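Local structure of putative cytoplasmic protein (Enterobacter cloacae, 4HFL) at residues Q47-I50 / I54-N57; P73-S78 / I99-T104. The protein is a type VI secretion effector of the Tae4 amidase family that probably cleaves the peptide stems of peptidoglycan in rival bacteria and is inhibited by the immunity protein Tai4. All blocks are in the same frame, centred on the assembly; numbering follows the deposited sequence.

Contact 1. Residues Q47-I50 / I54-N57; sequences QHNI and IFKN
A first torsion of -60° turns CG of F55 anti to its carbonyl carbon and swings the phenyl ring beneath CB of N49, while the first torsion of N49, of the same kind, sets where its amide lies relative to that ring. CB of N49 sits 3.4 Å from the centroid of the F55 ring and almost exactly on its normal, a CH-pi contact with the methylene centred on the face. Farther out, the amide is inclined at 63° to the ring, and ND2 hangs above the CZ corner on the same face, 3.1 Å from CZ. OD1 of the same amide lies 3.6 Å from CD1 of I54. One residue further on, CG1 of I50 packs against CB of F55 at 3.9 Å.

The backbone ties the same residues together. The carbonyl O of N49 accepts I54 N at 2.9 Å, a bent bond, and F55 N at 3.2 Å, a straight one (171°) whose donor stands well above the carbonyl plane. This carbonyl lies near the C-terminal end of helix 44-52, and the two bonds fasten the outgoing loop to it. F55 also stacks on F93 and touches I61 of helix 59-69, while V83 of strand 82-84 meets both N49 and F55. The doubly gripped oxygen thus fixes the backbone at the helix exit, and the asparagine methylene lets a polar residue share in apolar packing.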
loop_
_atom_site.group_PDB
_atom_site.type_symbol
_atom_site.label_atom_id
_atom_site.label_comp_id
_atom_site.label_asym_id
_atom_site.label_seq_id
_atom_site.Cartn_x
_atom_site.Cartn_y
_atom_site.Cartn_z
ATOM N N GLN A 47 4.511 -0.721 -16.630
ATOM C CA GLN A 47 3.618 -0.184 -17.661
ATOM C C GLN A 47 3.194 -1.258 -18.647
ATOM O O GLN A 47 2.032 -1.318 -19.054
ATOM C CB GLN A 47 4.261 0.973 -18.436
ATOM C CG GLN A 47 3.504 1.274 -19.732
ATOM C CD GLN A 47 3.882 2.586 -20.384
ATOM O OE1 GLN A 47 3.704 2.762 -21.592
ATOM N NE2 GLN A 47 4.387 3.521 -19.591
ATOM N N HIS A 48 4.148 -2.092 -19.048
ATOM C CA HIS A 48 3.843 -3.195 -19.952
ATOM C C HIS A 48 2.764 -4.129 -19.389
ATOM O O HIS A 48 1.773 -4.451 -20.072
ATOM C CB HIS A 48 5.113 -3.985 -20.243
ATOM C CG HIS A 48 4.917 -5.098 -21.218
ATOM N ND1 HIS A 48 5.191 -6.412 -20.908
ATOM C CD2 HIS A 48 4.469 -5.095 -22.495
ATOM C CE1 HIS A 48 4.928 -7.171 -21.959
ATOM N NE2 HIS A 48 4.486 -6.396 -22.934
ATOM N N ASN A 49 2.946 -4.568 -18.146
ATOM C CA ASN A 49 1.991 -5.501 -17.551
ATOM C C ASN A 49 0.649 -4.834 -17.255
ATOM O O ASN A 49 -0.404 -5.467 -17.356
ATOM C CB ASN A 49 2.576 -6.188 -16.315
ATOM C CG ASN A 49 3.741 -7.101 -16.654
ATOM O OD1 ASN A 49 3.806 -7.662 -17.745
ATOM N ND2 ASN A 49 4.667 -7.251 -15.718
ATOM N N ILE A 50 0.687 -3.549 -16.909
ATOM C CA ILE A 50 -0.551 -2.774 -16.790
ATOM C C ILE A 50 -1.336 -2.690 -18.123
ATOM O O ILE A 50 -2.551 -2.894 -18.142
ATOM C CB ILE A 50 -0.278 -1.372 -16.193
ATOM C CG1 ILE A 50 -0.057 -1.498 -14.677
ATOM C CG2 ILE A 50 -1.419 -0.414 -16.492
ATOM C CD1 ILE A 50 0.336 -0.217 -13.994
ATOM N N ILE A 54 -2.390 -7.632 -17.098
ATOM C CA ILE A 54 -1.867 -8.590 -16.124
ATOM C C ILE A 54 -1.829 -7.985 -14.715
ATOM O O ILE A 54 -2.152 -8.671 -13.739
ATOM C CB ILE A 54 -0.463 -9.087 -16.527
ATOM C CG1 ILE A 54 -0.454 -9.499 -18.002
ATOM C CG2 ILE A 54 -0.012 -10.229 -15.623
ATOM C CD1 ILE A 54 0.935 -9.647 -18.599
ATOM N N PHE A 55 -1.427 -6.712 -14.614
ATOM C CA PHE A 55 -1.543 -5.969 -13.354
ATOM C C PHE A 55 -2.791 -5.098 -13.425
ATOM O O PHE A 55 -2.868 -4.193 -14.259
ATOM C CB PHE A 55 -0.333 -5.043 -13.097
ATOM C CG PHE A 55 1.002 -5.749 -13.014
ATOM C CD1 PHE A 55 1.095 -7.130 -13.067
ATOM C CD2 PHE A 55 2.172 -5.013 -12.877
ATOM C CE1 PHE A 55 2.328 -7.759 -13.009
ATOM C CE2 PHE A 55 3.410 -5.643 -12.810
ATOM C CZ PHE A 55 3.483 -7.014 -12.870
ATOM N N LYS A 56 -3.759 -5.356 -12.551
ATOM C CA LYS A 56 -4.998 -4.577 -12.526
ATOM C C LYS A 56 -5.165 -3.775 -11.230
ATOM O O LYS A 56 -6.067 -2.932 -11.127
ATOM C CB LYS A 56 -6.214 -5.491 -12.740
ATOM C CG LYS A 56 -6.271 -6.166 -14.119
ATOM C CD LYS A 56 -7.356 -7.246 -14.141
ATOM C CE LYS A 56 -7.449 -7.925 -15.497
ATOM N NZ LYS A 56 -8.348 -9.116 -15.432
ATOM N N ASN A 57 -4.302 -4.042 -10.248
ATOM C CA ASN A 57 -4.353 -3.334 -8.975
ATOM C C ASN A 57 -3.184 -2.349 -8.825
ATOM O O ASN A 57 -2.010 -2.746 -8.766
ATOM C CB ASN A 57 -4.403 -4.327 -7.801
ATOM C CG ASN A 57 -4.898 -3.688 -6.505
ATOM O OD1 ASN A 57 -5.150 -2.477 -6.445
ATOM N ND2 ASN A 57 -5.048 -4.505 -5.461
#

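Contact 2. Residues P73-S78 / I99-T104; sequences PVPSNS and IAFLPT
Apolar packing between P75 and F101 accounts for most of this contact, which holds the loop between helix 59-69 and strand 82-84 against helix 95-106. The two side chains approach from opposite directions, and the pyrrolidine ring meets the far end of the phenyl: CD of P75 lies 3.6 Å from CZ of F101, and CG of P75 is 3.8 Å from CE1 of F101. The proline carbon comes in obliquely to the aromatic ring. A first torsion of 179° places CG of F101 opposite its own backbone N and extends the ring from the helix to the loop. Carbonyl O of P73 adds a looser approach, 4.4 Å from CZ of F101.

Hydrogen bonding serves the helix itself. OG1 of T104 donates to the carbonyl O of F101 at 2.6 Å, in the carbonyl plane and on a lone pair, and the backbone N of T104 makes a weak bond to the same oxygen. The helix is kinked at P103, whose nitrogen has no hydrogen to give to the preceding turn.

Other parts of the fold complete the setting of the ring. Y80 meets F101 edge-to-face and also touches P75, while L67 of helix 59-69 and M92 of strand 90-92 pack on F101. The loop-helix contact therefore depends on shape and dispersion between a proline and an aromatic ring, with polar bonds lying on each side of the interface and not across it.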
loop_
_atom_site.group_PDB
_atom_site.type_symbol
_atom_site.label_atom_id
_atom_site.label_comp_id
_atom_site.label_asym_id
_atom_site.label_seq_id
_atom_site.Cartn_x
_atom_site.Cartn_y
_atom_site.Cartn_z
ATOM N N PRO A 73 13.928 -0.415 0.247
ATOM C CA PRO A 73 13.956 -0.981 -1.105
ATOM C C PRO A 73 13.189 -2.296 -1.156
ATOM O O PRO A 73 13.445 -3.171 -0.323
ATOM C CB PRO A 73 15.462 -1.187 -1.373
ATOM C CG PRO A 73 16.085 -1.326 -0.013
ATOM C CD PRO A 73 15.230 -0.510 0.938
ATOM N N VAL A 74 12.245 -2.426 -2.089
ATOM C CA VAL A 74 11.507 -3.689 -2.239
ATOM C C VAL A 74 12.503 -4.788 -2.624
ATOM O O VAL A 74 13.230 -4.645 -3.615
ATOM C CB VAL A 74 10.373 -3.566 -3.285
ATOM C CG1 VAL A 74 9.760 -4.929 -3.612
ATOM C CG2 VAL A 74 9.292 -2.591 -2.797
ATOM N N PRO A 75 12.547 -5.880 -1.834
ATOM C CA PRO A 75 13.608 -6.892 -1.940
ATOM C C PRO A 75 13.421 -7.845 -3.119
ATOM O O PRO A 75 12.354 -7.842 -3.735
ATOM C CB PRO A 75 13.464 -7.672 -0.629
ATOM C CG PRO A 75 11.993 -7.605 -0.335
ATOM C CD PRO A 75 11.535 -6.248 -0.822
ATOM N N SER A 76 14.454 -8.626 -3.438
ATOM C CA SER A 76 14.329 -9.719 -4.401
ATOM C C SER A 76 14.196 -11.015 -3.609
ATOM O O SER A 76 15.192 -11.596 -3.169
ATOM C CB SER A 76 15.542 -9.782 -5.332
ATOM O OG SER A 76 15.319 -10.677 -6.408
ATOM N N ASN A 77 12.959 -11.458 -3.424
ATOM C CA ASN A 77 12.661 -12.519 -2.480
ATOM C C ASN A 77 11.562 -13.401 -3.043
ATOM O O ASN A 77 10.692 -12.915 -3.768
ATOM C CB ASN A 77 12.211 -11.893 -1.159
ATOM C CG ASN A 77 12.169 -12.886 -0.019
ATOM O OD1 ASN A 77 11.170 -13.580 0.183
ATOM N ND2 ASN A 77 13.251 -12.946 0.751
ATOM N N SER A 78 11.597 -14.689 -2.709
ATOM C CA SER A 78 10.606 -15.634 -3.211
ATOM C C SER A 78 9.224 -15.409 -2.602
ATOM O O SER A 78 8.227 -15.902 -3.127
ATOM C CB SER A 78 11.068 -17.081 -2.982
ATOM O OG SER A 78 11.397 -17.322 -1.622
ATOM N N ILE A 99 1.001 -6.487 1.890
ATOM C CA ILE A 99 0.442 -6.671 3.224
ATOM C C ILE A 99 1.357 -7.538 4.089
ATOM O O ILE A 99 1.622 -7.202 5.245
ATOM C CB ILE A 99 -1.003 -7.247 3.148
ATOM C CG1 ILE A 99 -1.977 -6.163 2.644
ATOM C CG2 ILE A 99 -1.448 -7.756 4.487
ATOM C CD1 ILE A 99 -3.438 -6.637 2.462
ATOM N N ALA A 100 1.856 -8.643 3.534
ATOM C CA ALA A 100 2.814 -9.494 4.256
ATOM C C ALA A 100 4.165 -8.805 4.469
ATOM O O ALA A 100 4.809 -8.968 5.504
ATOM C CB ALA A 100 2.995 -10.812 3.525
ATOM N N PHE A 101 4.585 -8.014 3.487
ATOM C CA PHE A 101 5.884 -7.371 3.517
ATOM C C PHE A 101 5.998 -6.328 4.618
ATOM O O PHE A 101 7.027 -6.243 5.289
ATOM C CB PHE A 101 6.165 -6.718 2.172
ATOM C CG PHE A 101 7.483 -5.997 2.108
ATOM C CD1 PHE A 101 8.665 -6.647 2.442
ATOM C CD2 PHE A 101 7.543 -4.674 1.690
ATOM C CE1 PHE A 101 9.892 -5.982 2.372
ATOM C CE2 PHE A 101 8.768 -3.999 1.610
ATOM C CZ PHE A 101 9.938 -4.652 1.952
ATOM N N LEU A 102 4.953 -5.526 4.791
ATOM C CA LEU A 102 5.037 -4.391 5.714
ATOM C C LEU A 102 5.533 -4.691 7.151
ATOM O O LEU A 102 6.426 -3.996 7.648
ATOM C CB LEU A 102 3.716 -3.605 5.707
ATOM C CG LEU A 102 3.602 -2.788 4.419
ATOM C CD1 LEU A 102 2.181 -2.294 4.188
ATOM C CD2 LEU A 102 4.582 -1.611 4.485
ATOM N N PRO A 103 4.970 -5.712 7.828
ATOM C CA PRO A 103 5.486 -5.926 9.189
ATOM C C PRO A 103 6.957 -6.385 9.232
ATOM O O PRO A 103 7.647 -6.150 10.228
ATOM C CB PRO A 103 4.556 -7.012 9.754
ATOM C CG PRO A 103 3.969 -7.688 8.558
ATOM C CD PRO A 103 3.831 -6.599 7.525
ATOM N N THR A 104 7.446 -7.002 8.161
ATOM C CA THR A 104 8.827 -7.492 8.162
ATOM C C THR A 104 9.828 -6.357 8.138
ATOM O O THR A 104 10.998 -6.562 8.453
ATOM C CB THR A 104 9.113 -8.419 6.970
ATOM O OG1 THR A 104 9.213 -7.641 5.772
ATOM C CG2 THR A 104 7.992 -9.454 6.819
#

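How the contacts relate
Contact 1 joins the end of helix 44-52 to the loop that immediately follows it, whereas contact 2 brings a loop against a helix separated from it by 20 residues. Their centres lie 20 Å apart and they do not touch. Three of the four touching residues of contact 1 are buried, although it sits farther from the centre of the chain; contact 2 is only partly buried. Helix 59-69 and the small sheet of strands 82-84 and 90-92 are common neighbours, the first contact meeting strand 82-84 and the second strand 90-92. Backbone hydrogen bonds reinforce the aromatic packing in 47-50/54-57, while 73-78/99-104 is joined by apolar contact.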